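Local coordinates for short chain dehydrogenase (Mycobacterium smegmatis, PDB 3UCX), which probably catalyses oxidation or reduction reactions as a member of the short-chain dehydrogenase/reductase family, whose Rossmann-fold enzymes generally use a nicotinamide cofactor, at residues Thr26-Cys31 with Ala36-Ala41; Thr67-Thr70 with Gln74-His77; Val145-Val150 with Gly158-Ala163; Tyr192-Thr197 with Asp215-Ala220. All coordinates share one frame; numbering follows the deposited sequence. Where two conformers were deposited one is given.

Contact 1: Thr26-Cys31 with Ala36-Ala41; sequences TLARRC and ADLVLA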
loop_
_atom_site.group_PDB
_atom_site.type_symbol
_atom_site.label_atom_id
_atom_site.label_comp_id
_atom_site.label_asym_id
_atom_site.label_seq_id
_atom_site.Cartn_x
_atom_site.Cartn_y
_atom_site.Cartn_z
ATOM N N THR A 26 -6.716 8.666 28.989
ATOM C CA THR A 26 -7.741 9.337 28.200
ATOM C C THR A 26 -8.772 8.346 27.660
ATOM O O THR A 26 -9.967 8.589 27.723
ATOM C CB THR A 26 -7.124 10.116 27.027
ATOM O OG1 THR A 26 -6.347 11.195 27.547
ATOM C CG2 THR A 26 -8.222 10.688 26.113
ATOM N N LEU A 27 -8.298 7.219 27.157
ATOM C CA LEU A 27 -9.180 6.194 26.593
ATOM C C LEU A 27 -10.164 5.622 27.615
ATOM O O LEU A 27 -11.366 5.523 27.342
ATOM C CB LEU A 27 -8.304 5.091 25.958
ATOM C CG LEU A 27 -8.874 4.138 24.917
ATOM C CD1 LEU A 27 -9.495 4.854 23.723
ATOM C CD2 LEU A 27 -7.736 3.222 24.483
ATOM N N ALA A 28 -9.667 5.290 28.798
ATOM C CA ALA A 28 -10.486 4.742 29.880
ATOM C C ALA A 28 -11.574 5.732 30.245
ATOM O O ALA A 28 -12.758 5.376 30.360
ATOM C CB ALA A 28 -9.613 4.451 31.100
ATOM N N ARG A 29 -11.177 6.993 30.410
ATOM C CA ARG A 29 -12.123 8.036 30.731
ATOM C C ARG A 29 -13.155 8.151 29.642
ATOM O O ARG A 29 -14.346 8.168 29.916
ATOM C CB ARG A 29 -11.388 9.379 30.959
ATOM C CG ARG A 29 -12.304 10.570 31.240
ATOM C CD ARG A 29 -11.571 11.916 31.326
ATOM N NE ARG A 29 -10.770 12.262 30.146
ATOM C CZ ARG A 29 -11.243 12.762 28.999
ATOM N NH1 ARG A 29 -12.541 12.992 28.832
ATOM N NH2 ARG A 29 -10.402 13.045 28.003
ATOM N N ARG A 30 -12.710 8.243 28.383
ATOM C CA ARG A 30 -13.644 8.412 27.287
ATOM C C ARG A 30 -14.610 7.224 27.135
ATOM O O ARG A 30 -15.769 7.433 26.853
ATOM C CB ARG A 30 -12.908 8.702 25.969
ATOM C CG ARG A 30 -12.242 10.085 25.938
ATOM C CD ARG A 30 -13.230 11.205 25.621
ATOM N NE ARG A 30 -13.906 10.985 24.345
ATOM C CZ ARG A 30 -13.324 11.114 23.159
ATOM N NH1 ARG A 30 -12.064 11.509 23.066
ATOM N NH2 ARG A 30 -14.016 10.861 22.057
ATOM N N CYS A 31 -14.133 5.993 27.310
ATOM C CA CYS A 31 -15.016 4.815 27.203
ATOM C C CYS A 31 -16.114 4.874 28.254
ATOM O O CYS A 31 -17.279 4.632 27.945
ATOM C CB CYS A 31 -14.230 3.518 27.349
ATOM S SG CYS A 31 -13.206 3.127 25.917
ATOM N N ALA A 36 -19.418 2.711 28.976
ATOM C CA ALA A 36 -18.751 1.416 29.194
ATOM C C ALA A 36 -18.314 1.244 30.643
ATOM O O ALA A 36 -18.021 2.224 31.334
ATOM C CB ALA A 36 -17.534 1.255 28.257
ATOM N N ASP A 37 -18.301 -0.008 31.108
ATOM C CA ASP A 37 -17.546 -0.382 32.288
ATOM C C ASP A 37 -16.215 -0.929 31.851
ATOM O O ASP A 37 -16.119 -1.517 30.783
ATOM C CB ASP A 37 -18.285 -1.438 33.098
ATOM C CG ASP A 37 -19.551 -0.898 33.717
ATOM O OD1 ASP A 37 -19.515 0.200 34.311
ATOM O OD2 ASP A 37 -20.589 -1.563 33.581
ATOM N N LEU A 38 -15.201 -0.762 32.695
ATOM C CA LEU A 38 -13.825 -1.011 32.302
ATOM C C LEU A 38 -13.163 -2.132 33.068
ATOM O O LEU A 38 -13.416 -2.330 34.252
ATOM C CB LEU A 38 -12.982 0.255 32.525
ATOM C CG LEU A 38 -13.006 1.363 31.470
ATOM C CD1 LEU A 38 -12.227 0.940 30.233
ATOM C CD2 LEU A 38 -14.419 1.783 31.120
ATOM N N VAL A 39 -12.265 -2.815 32.373
ATOM C CA VAL A 39 -11.194 -3.594 32.969
ATOM C C VAL A 39 -9.896 -2.906 32.590
ATOM O O VAL A 39 -9.635 -2.680 31.404
ATOM C CB VAL A 39 -11.167 -5.047 32.438
ATOM C CG1 VAL A 39 -9.987 -5.797 33.027
ATOM C CG2 VAL A 39 -12.498 -5.734 32.746
ATOM N N LEU A 40 -9.103 -2.556 33.592
ATOM C CA LEU A 40 -7.818 -1.908 33.376
ATOM C C LEU A 40 -6.681 -2.856 33.746
ATOM O O LEU A 40 -6.599 -3.358 34.884
ATOM C CB LEU A 40 -7.742 -0.608 34.203
ATOM C CG LEU A 40 -8.904 0.373 34.031
ATOM C CD1 LEU A 40 -8.843 1.517 35.048
ATOM C CD2 LEU A 40 -9.008 0.899 32.602
ATOM N N ALA A 41 -5.794 -3.092 32.791
ATOM C CA ALA A 41 -4.684 -4.013 32.967
ATOM C C ALA A 41 -3.363 -3.285 32.662
ATOM O O ALA A 41 -3.244 -2.581 31.669
ATOM C CB ALA A 41 -4.861 -5.242 32.084
#
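Ala28 and Cys31 press the inner face of helix 23-33 onto Leu38 and Leu40 of strand 37-42 and Ala36 just ahead of it, closing the second half of the first beta-alpha-beta crossover of a Rossmann fold. The helix and strand segments run nearly antiparallel, at 158°, with their axes 8.7 Å apart. Small residues on the helix suit so close an approach: the methyl CB of Ala28 meets Leu40 CD2 at 3.9 Å, and its backbone O lies 4.0 Å from Leu38 CD2. With CG of Leu38 beside the backbone N (chi1 -82°), that same CD2 methyl also reaches Cys31 CB at 4.2 Å. Ile16 on strand 13-17 and Val51 on helix 45-57 also pack on this apolar layer. The other flank of the helix, by contrast, is polar and partly exposed. Arg29 and Arg30 there make no contact with 36-41; both form salt bridges with Asp233, Arg29 also with Glu33, and long, charged chains fit such a place. Near the turn the backbones themselves join, Ala36 N donating to Cys31 O at 3.1 Å, and beside this bond Cys31 CB and Ala36 CB are 4.1 Å apart.

Contact 2: Thr67-Thr70 with Gln74-His77; sequences TDIT and QVAH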
loop_
_atom_site.group_PDB
_atom_site.type_symbol
_atom_site.label_atom_id
_atom_site.label_comp_id
_atom_site.label_asym_id
_atom_site.label_seq_id
_atom_site.Cartn_x
_atom_site.Cartn_y
_atom_site.Cartn_z
ATOM N N THR A 67 -1.254 -7.044 35.655
ATOM C CA THR A 67 -1.067 -8.094 34.655
ATOM C C THR A 67 0.197 -7.850 33.828
ATOM O O THR A 67 0.361 -6.795 33.193
ATOM C CB THR A 67 -2.262 -8.150 33.668
ATOM O OG1 THR A 67 -3.474 -8.298 34.395
ATOM C CG2 THR A 67 -2.137 -9.318 32.685
ATOM N N ASP A 68 1.076 -8.840 33.820
ATOM C CA ASP A 68 2.158 -8.896 32.867
ATOM C C ASP A 68 1.651 -9.737 31.693
ATOM O O ASP A 68 1.508 -10.962 31.798
ATOM C CB ASP A 68 3.382 -9.536 33.512
ATOM C CG ASP A 68 4.546 -9.629 32.576
ATOM O OD1 ASP A 68 4.388 -9.440 31.351
ATOM O OD2 ASP A 68 5.627 -9.924 33.077
ATOM N N ILE A 69 1.366 -9.077 30.576
ATOM C CA ILE A 69 0.682 -9.760 29.469
ATOM C C ILE A 69 1.647 -10.679 28.708
ATOM O O ILE A 69 1.220 -11.403 27.798
ATOM C CB ILE A 69 -0.036 -8.787 28.495
ATOM C CG1 ILE A 69 0.958 -7.835 27.799
ATOM C CG2 ILE A 69 -1.126 -8.008 29.227
ATOM C CD1 ILE A 69 0.343 -7.000 26.676
ATOM N N THR A 70 2.931 -10.664 29.088
ATOM C CA THR A 70 3.883 -11.653 28.580
ATOM C C THR A 70 3.818 -12.984 29.338
ATOM O O THR A 70 4.516 -13.923 28.963
ATOM C CB THR A 70 5.355 -11.146 28.562
ATOM O OG1 THR A 70 5.878 -11.088 29.897
ATOM C CG2 THR A 70 5.465 -9.784 27.890
ATOM N N GLN A 74 -0.678 -15.037 34.304
ATOM C CA GLN A 74 -1.221 -13.720 34.601
ATOM C C GLN A 74 -2.333 -13.283 33.633
ATOM O O GLN A 74 -3.298 -12.679 34.066
ATOM C CB GLN A 74 -0.113 -12.681 34.656
ATOM C CG GLN A 74 0.830 -12.918 35.812
ATOM C CD GLN A 74 1.679 -11.730 36.135
ATOM O OE1 GLN A 74 1.237 -10.585 36.039
ATOM N NE2 GLN A 74 2.930 -11.994 36.520
ATOM N N VAL A 75 -2.212 -13.600 32.343
ATOM C CA VAL A 75 -3.327 -13.322 31.431
ATOM C C VAL A 75 -4.525 -14.204 31.766
ATOM O O VAL A 75 -5.662 -13.745 31.696
ATOM C CB VAL A 75 -2.931 -13.442 29.926
ATOM C CG1 VAL A 75 -4.160 -13.363 29.036
ATOM C CG2 VAL A 75 -1.954 -12.340 29.560
ATOM N N ALA A 76 -4.286 -15.462 32.165
ATOM C CA ALA A 76 -5.385 -16.337 32.556
ATOM C C ALA A 76 -6.110 -15.771 33.761
ATOM O O ALA A 76 -7.344 -15.795 33.825
ATOM C CB ALA A 76 -4.896 -17.763 32.835
ATOM N N HIS A 77 -5.345 -15.252 34.714
ATOM C CA HIS A 77 -5.922 -14.605 35.890
ATOM C C HIS A 77 -6.742 -13.383 35.519
ATOM O O HIS A 77 -7.855 -13.218 36.013
ATOM C CB HIS A 77 -4.822 -14.252 36.903
ATOM C CG HIS A 77 -5.313 -13.492 38.115
ATOM N ND1 HIS A 77 -6.072 -14.066 39.075
ATOM C CD2 HIS A 77 -5.107 -12.169 38.518
ATOM C CE1 HIS A 77 -6.352 -13.161 40.031
ATOM N NE2 HIS A 77 -5.762 -12.000 39.693
HETATM O O HOH W 1 -2.997 -10.934 36.215
#
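Gln74 OE1 takes the backbone N-H of Asp68 across this contact, at 2.8 Å and 161° at the hydrogen. The donor stands well above the amide plane of Gln74, 49° out of it, rather than on a lone pair of OE1. OE1 also comes within 3.5 Å of Asp68 CB. An extended glutamine chain suits the task, since it carries a carbonyl from the first turn of the helix to a loop N-H. Beside it Val75 CG2 rests on the backbone of Ile69, 3.7 Å from its CA, while Thr67 CG2 approaches the Gln74 carbonyl, 3.8 Å from its O. A water donates to both Thr67 OG1 and Gln74 O, and Thr67 OG1 is further tied to Val65 O. The loop links strand 62-66 to helix 72-85 in the Rossmann fold, and its Asp68 recalls the aspartate that borders the adenine pocket in many relatives. An Asx turn shapes this loop: Asp68 OD1 accepts from Thr70 N at 3.0 Å and from Thr70 OG1 at 2.7 Å, both reaching it from one face of the carboxylate. Farther out, Asp71 OD2 accepts from Gln74 N in the helix's first turn. Ile69 O is hydrogen-bonded to Arg126 NH1 of helix 110-130, on which Ile69 packs against Leu119 and Leu127, with Leu127 also covering Val75.

Contact 3: Val145-Val150 with Gly158-Ala163; sequences VNSMVV and GAYKMA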
loop_
_atom_site.group_PDB
_atom_site.type_symbol
_atom_site.label_atom_id
_atom_site.label_comp_id
_atom_site.label_asym_id
_atom_site.label_seq_id
_atom_site.Cartn_x
_atom_site.Cartn_y
_atom_site.Cartn_z
ATOM N N VAL A 145 -3.800 -0.722 19.154
ATOM C CA VAL A 145 -3.150 0.561 18.934
ATOM C C VAL A 145 -1.782 0.279 18.361
ATOM O O VAL A 145 -0.924 -0.364 19.002
ATOM C CB VAL A 145 -3.071 1.410 20.201
ATOM C CG1 VAL A 145 -2.363 2.758 19.914
ATOM C CG2 VAL A 145 -4.477 1.635 20.752
ATOM N N ASN A 146 -1.594 0.716 17.121
ATOM C CA ASN A 146 -0.343 0.525 16.417
ATOM C C ASN A 146 0.394 1.889 16.339
ATOM O O ASN A 146 0.419 2.638 17.333
ATOM C CB ASN A 146 -0.650 -0.132 15.056
ATOM C CG ASN A 146 0.545 -0.846 14.456
ATOM O OD1 ASN A 146 1.519 -0.184 14.067
ATOM N ND2 ASN A 146 0.482 -2.196 14.353
ATOM N N SER A 147 1.017 2.212 15.216
ATOM C CA SER A 147 1.852 3.410 15.132
ATOM C C SER A 147 2.100 3.833 13.699
ATOM O O SER A 147 2.237 3.006 12.805
ATOM C CB SER A 147 3.205 3.180 15.800
ATOM O OG SER A 147 4.107 4.276 15.576
ATOM N N MET A 148 2.163 5.147 13.503
ATOM C CA MET A 148 2.599 5.766 12.236
ATOM C C MET A 148 3.916 5.242 11.697
ATOM O O MET A 148 4.174 5.342 10.515
ATOM C CB MET A 148 2.695 7.288 12.440
ATOM C CG MET A 148 2.781 8.100 11.167
ATOM S SD MET A 148 2.697 9.882 11.477
ATOM C CE MET A 148 4.323 10.165 12.221
ATOM N N VAL A 149 4.783 4.739 12.568
ATOM C CA VAL A 149 6.081 4.210 12.175
ATOM C C VAL A 149 5.973 3.161 11.062
ATOM O O VAL A 149 6.891 2.971 10.300
ATOM C CB VAL A 149 6.784 3.561 13.386
ATOM C CG1 VAL A 149 6.161 2.206 13.710
ATOM C CG2 VAL A 149 8.268 3.424 13.137
ATOM N N VAL A 150 4.835 2.465 10.978
ATOM C CA VAL A 150 4.702 1.467 9.920
ATOM C C VAL A 150 4.571 2.100 8.522
ATOM O O VAL A 150 4.697 1.413 7.510
ATOM C CB VAL A 150 3.561 0.461 10.186
ATOM C CG1 VAL A 150 3.764 -0.224 11.547
ATOM C CG2 VAL A 150 2.193 1.121 10.074
ATOM N N GLY A 158 13.820 1.491 13.478
ATOM C CA GLY A 158 13.742 0.104 13.025
ATOM C C GLY A 158 13.127 -0.911 13.989
ATOM O O GLY A 158 12.255 -1.689 13.580
ATOM N N ALA A 159 13.574 -0.950 15.240
ATOM C CA ALA A 159 13.047 -1.955 16.163
ATOM C C ALA A 159 11.561 -1.737 16.360
ATOM O O ALA A 159 10.788 -2.686 16.400
ATOM C CB ALA A 159 13.777 -1.912 17.518
ATOM N N TYR A 160 11.176 -0.467 16.463
ATOM C CA TYR A 160 9.784 -0.076 16.678
ATOM C C TYR A 160 8.929 -0.410 15.448
ATOM O O TYR A 160 7.863 -1.015 15.574
ATOM C CB TYR A 160 9.726 1.424 16.992
ATOM C CG TYR A 160 8.436 1.918 17.590
ATOM C CD1 TYR A 160 7.841 1.261 18.647
ATOM C CD2 TYR A 160 7.856 3.101 17.159
ATOM C CE1 TYR A 160 6.666 1.732 19.215
ATOM C CE2 TYR A 160 6.679 3.570 17.727
ATOM C CZ TYR A 160 6.092 2.868 18.741
ATOM O OH TYR A 160 4.936 3.313 19.352
ATOM N N LYS A 161 9.403 -0.038 14.266
ATOM C CA LYS A 161 8.711 -0.415 13.027
ATOM C C LYS A 161 8.581 -1.947 12.855
ATOM O O LYS A 161 7.531 -2.446 12.406
ATOM C CB LYS A 161 9.404 0.190 11.805
ATOM C CG LYS A 161 8.743 -0.098 10.442
ATOM C CD LYS A 161 9.659 0.365 9.327
ATOM C CE LYS A 161 9.196 0.112 7.890
ATOM N NZ LYS A 161 7.902 0.748 7.685
ATOM N N MET A 162 9.632 -2.675 13.208
ATOM C CA MET A 162 9.616 -4.137 13.062
ATOM C C MET A 162 8.517 -4.765 13.915
ATOM O O MET A 162 7.717 -5.561 13.415
ATOM C CB MET A 162 10.954 -4.768 13.423
ATOM C CG MET A 162 10.912 -6.310 13.537
ATOM S SD MET A 162 12.360 -6.956 14.396
ATOM C CE MET A 162 13.591 -6.527 13.172
ATOM N N ALA A 163 8.475 -4.399 15.189
ATOM C CA ALA A 163 7.495 -4.960 16.124
ATOM C C ALA A 163 6.083 -4.535 15.745
ATOM O O ALA A 163 5.131 -5.349 15.746
ATOM C CB ALA A 163 7.824 -4.515 17.541
HETATM O O HOH W 2 5.975 -1.323 7.909
#
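Ser147 OG stands 3.4 Å from Tyr160 CE2 and 4.0 Å from Tyr160 OH, the serine beside the tyrosine ring. Both side chains extend anti to their backbone N; chi1 of 172° carries the Ser147 hydroxyl and -164° the Tyr160 ring toward one another across the gap between loop and helix. The hydroxyl oxygen has a second role, accepting from Val149 N at 3.1 Å in an ST turn that fixes its direction. Val149 was deposited in two conformers, which makes the detail of its methyl contacts less certain; in the one given, CG1 faces Lys161 CA at 3.7 Å and Tyr160 CD2 at 3.9 Å, and CG2 faces Lys161 CB. Lys161 stays extended until chi4 bends NZ back to the loop, where it donates to His152 O and to a water, which in turn donates to Val150 O; a long lysine can span that distance while its methylenes pass close to Val149 O. The Ser-Tyr pair, thirteen residues apart, with Lys164 one helical turn beyond Tyr160, matches the Ser-Tyr-Lys arrangement of short-chain dehydrogenases, which is consistent with these side chains forming the catalytic centre.

Contact 4: Tyr192-Thr197 with Asp215-Ala220; sequences YIWGGT and DIYNAA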
loop_
_atom_site.group_PDB
_atom_site.type_symbol
_atom_site.label_atom_id
_atom_site.label_comp_id
_atom_site.label_asym_id
_atom_site.label_seq_id
_atom_site.Cartn_x
_atom_site.Cartn_y
_atom_site.Cartn_z
ATOM N N TYR A 192 2.737 11.088 16.828
ATOM C CA TYR A 192 2.836 11.751 18.116
ATOM C C TYR A 192 1.446 12.062 18.609
ATOM O O TYR A 192 0.554 12.388 17.818
ATOM C CB TYR A 192 3.583 13.069 17.986
ATOM C CG TYR A 192 5.062 12.944 17.901
ATOM C CD1 TYR A 192 5.804 12.522 19.001
ATOM C CD2 TYR A 192 5.733 13.285 16.748
ATOM C CE1 TYR A 192 7.187 12.431 18.939
ATOM C CE2 TYR A 192 7.110 13.187 16.667
ATOM C CZ TYR A 192 7.830 12.767 17.765
ATOM O OH TYR A 192 9.205 12.697 17.674
ATOM N N ILE A 193 1.257 11.982 19.914
ATOM C CA ILE A 193 -0.032 12.240 20.495
ATOM C C ILE A 193 0.100 13.334 21.553
ATOM O O ILE A 193 0.722 13.120 22.582
ATOM C CB ILE A 193 -0.660 10.990 21.127
ATOM C CG1 ILE A 193 -0.686 9.804 20.147
ATOM C CG2 ILE A 193 -2.083 11.309 21.566
ATOM C CD1 ILE A 193 -1.262 8.522 20.751
ATOM N N TRP A 194 -0.527 14.475 21.294
ATOM C CA TRP A 194 -0.366 15.639 22.149
ATOM C C TRP A 194 -1.197 15.546 23.376
ATOM O O TRP A 194 -2.389 15.254 23.327
ATOM C CB TRP A 194 -0.684 16.924 21.383
ATOM C CG TRP A 194 -0.409 18.182 22.167
ATOM C CD1 TRP A 194 -1.327 19.134 22.591
ATOM C CD2 TRP A 194 0.897 18.673 22.619
ATOM N NE1 TRP A 194 -0.703 20.153 23.285
ATOM C CE2 TRP A 194 0.642 19.942 23.315
ATOM C CE3 TRP A 194 2.201 18.208 22.520
ATOM C CZ2 TRP A 194 1.665 20.678 23.900
ATOM C CZ3 TRP A 194 3.229 18.968 23.102
ATOM C CH2 TRP A 194 2.963 20.173 23.771
ATOM N N GLY A 195 -0.544 15.844 24.496
ATOM C CA GLY A 195 -1.162 15.914 25.796
ATOM C C GLY A 195 -0.084 16.232 26.818
ATOM O O GLY A 195 1.042 16.603 26.455
ATOM N N GLY A 196 -0.420 16.073 28.093
ATOM C CA GLY A 196 0.497 16.439 29.186
ATOM C C GLY A 196 1.793 15.665 29.118
ATOM O O GLY A 196 2.862 16.237 29.284
ATOM N N THR A 197 1.710 14.365 28.821
ATOM C CA THR A 197 2.910 13.527 28.751
ATOM C C THR A 197 3.878 13.928 27.632
ATOM O O THR A 197 5.091 14.039 27.854
ATOM C CB THR A 197 2.540 12.046 28.571
ATOM O OG1 THR A 197 1.726 11.615 29.667
ATOM C CG2 THR A 197 3.787 11.173 28.491
ATOM N N ASP A 215 9.320 25.247 18.829
ATOM C CA ASP A 215 10.211 24.773 17.781
ATOM C C ASP A 215 10.066 23.255 17.597
ATOM O O ASP A 215 9.985 22.750 16.467
ATOM C CB ASP A 215 11.658 25.138 18.170
ATOM C CG ASP A 215 12.681 24.783 17.111
ATOM O OD1 ASP A 215 12.307 24.422 15.971
ATOM O OD2 ASP A 215 13.893 24.883 17.423
ATOM N N ILE A 216 10.040 22.541 18.721
ATOM C CA ILE A 216 10.000 21.078 18.710
ATOM C C ILE A 216 8.626 20.649 18.211
ATOM O O ILE A 216 8.510 19.804 17.317
ATOM C CB ILE A 216 10.195 20.481 20.133
ATOM C CG1 ILE A 216 11.518 20.937 20.757
ATOM C CG2 ILE A 216 10.105 18.953 20.085
ATOM C CD1 ILE A 216 12.717 20.209 20.215
ATOM N N TYR A 217 7.580 21.256 18.771
ATOM C CA TYR A 217 6.214 20.931 18.353
ATOM C C TYR A 217 6.041 21.199 16.870
ATOM O O TYR A 217 5.567 20.335 16.123
ATOM C CB TYR A 217 5.159 21.698 19.161
ATOM C CG TYR A 217 3.724 21.404 18.754
ATOM C CD1 TYR A 217 3.147 22.012 17.627
ATOM C CD2 TYR A 217 2.936 20.545 19.499
ATOM C CE1 TYR A 217 1.835 21.760 17.262
ATOM C CE2 TYR A 217 1.626 20.262 19.128
ATOM C CZ TYR A 217 1.079 20.873 18.010
ATOM O OH TYR A 217 -0.224 20.614 17.656
ATOM N N ASN A 218 6.417 22.389 16.421
ATOM C CA ASN A 218 6.232 22.740 15.016
ATOM C C ASN A 218 7.038 21.807 14.096
ATOM O O ASN A 218 6.542 21.414 13.041
ATOM C CB ASN A 218 6.609 24.216 14.751
ATOM C CG ASN A 218 5.667 25.206 15.424
ATOM O OD1 ASN A 218 4.479 24.938 15.624
ATOM N ND2 ASN A 218 6.197 26.386 15.745
ATOM N N ALA A 219 8.262 21.436 14.485
ATOM C CA ALA A 219 9.034 20.468 13.700
ATOM C C ALA A 219 8.309 19.116 13.625
ATOM O O ALA A 219 8.241 18.508 12.555
ATOM C CB ALA A 219 10.481 20.298 14.218
ATOM N N ALA A 220 7.753 18.666 14.738
ATOM C CA ALA A 220 7.046 17.399 14.774
ATOM C C ALA A 220 5.790 17.447 13.885
ATOM O O ALA A 220 5.447 16.449 13.225
ATOM C CB ALA A 220 6.669 17.046 16.202
#
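Tyr217 turns its ring edge onto a face of the Trp194 indole, a T-shaped (edge-to-face) pair with planes at 82° and centroids of the two six-membered rings 5.1 Å apart. The touching edge is CD2-CE2 of the tyrosine: CD2 lies 3.9 Å from Trp194 CE3, and CE2 lies 3.9 Å from Trp194 CD2, toward the rim of the indole. Such a meeting suits two large aromatics because the positive hydrogens on the tyrosine edge point to the electron-rich face of the indole. CG of each residue is trans to its own N, at chi1 -174° in Trp194 and 179° in Tyr217, which stretches the two rings across between backbones whose CA atoms, at Trp194 and Tyr217, are 9.3 Å apart. The contact joins the loop after strand 184-190 to helix 213-221, in the region where short-chain dehydrogenases usually carry the mobile cover of the substrate site. Gly195 takes the N-cap position ahead of helix 196-208. Alongside, Ala220 CB touches the Tyr192 ring at CE2, 3.9 Å away; with the large ring covering most of the distance, a single methyl is enough to meet it. The polar ends look elsewhere: Tyr217 OH is hydrogen-bonded to Leu229 N, and Trp194 NE1 to a bound pentaethylene glycol that probably came from the crystallisation liquor. Phe202 of helix 196-208 packs on Ala220.

Overall arrangement
Contacts 1 and 3 are buried and contact 2 partly so, whereas contact 4 lies at the surface. Contacts 1 and 2 belong to the first half of the parallel sheet and touch, Ala41 CB lying 4.1 Å from Thr67 OG1; contacts 3 and 4 follow strands 141-145 and 184-190 on the other half, their nearest atoms about 5 Å apart. Contacts 2 and 4 are on opposite sides of the chain centre, about 33 Å between centres. Chemistry tracks position: apolar side chains in contact 1, small on the helix and larger on the strand, loop hydrogen bonds in contact 2, a polar-aromatic pair probably at the active site in contact 3, and aromatic edge-to-face packing in contact 4.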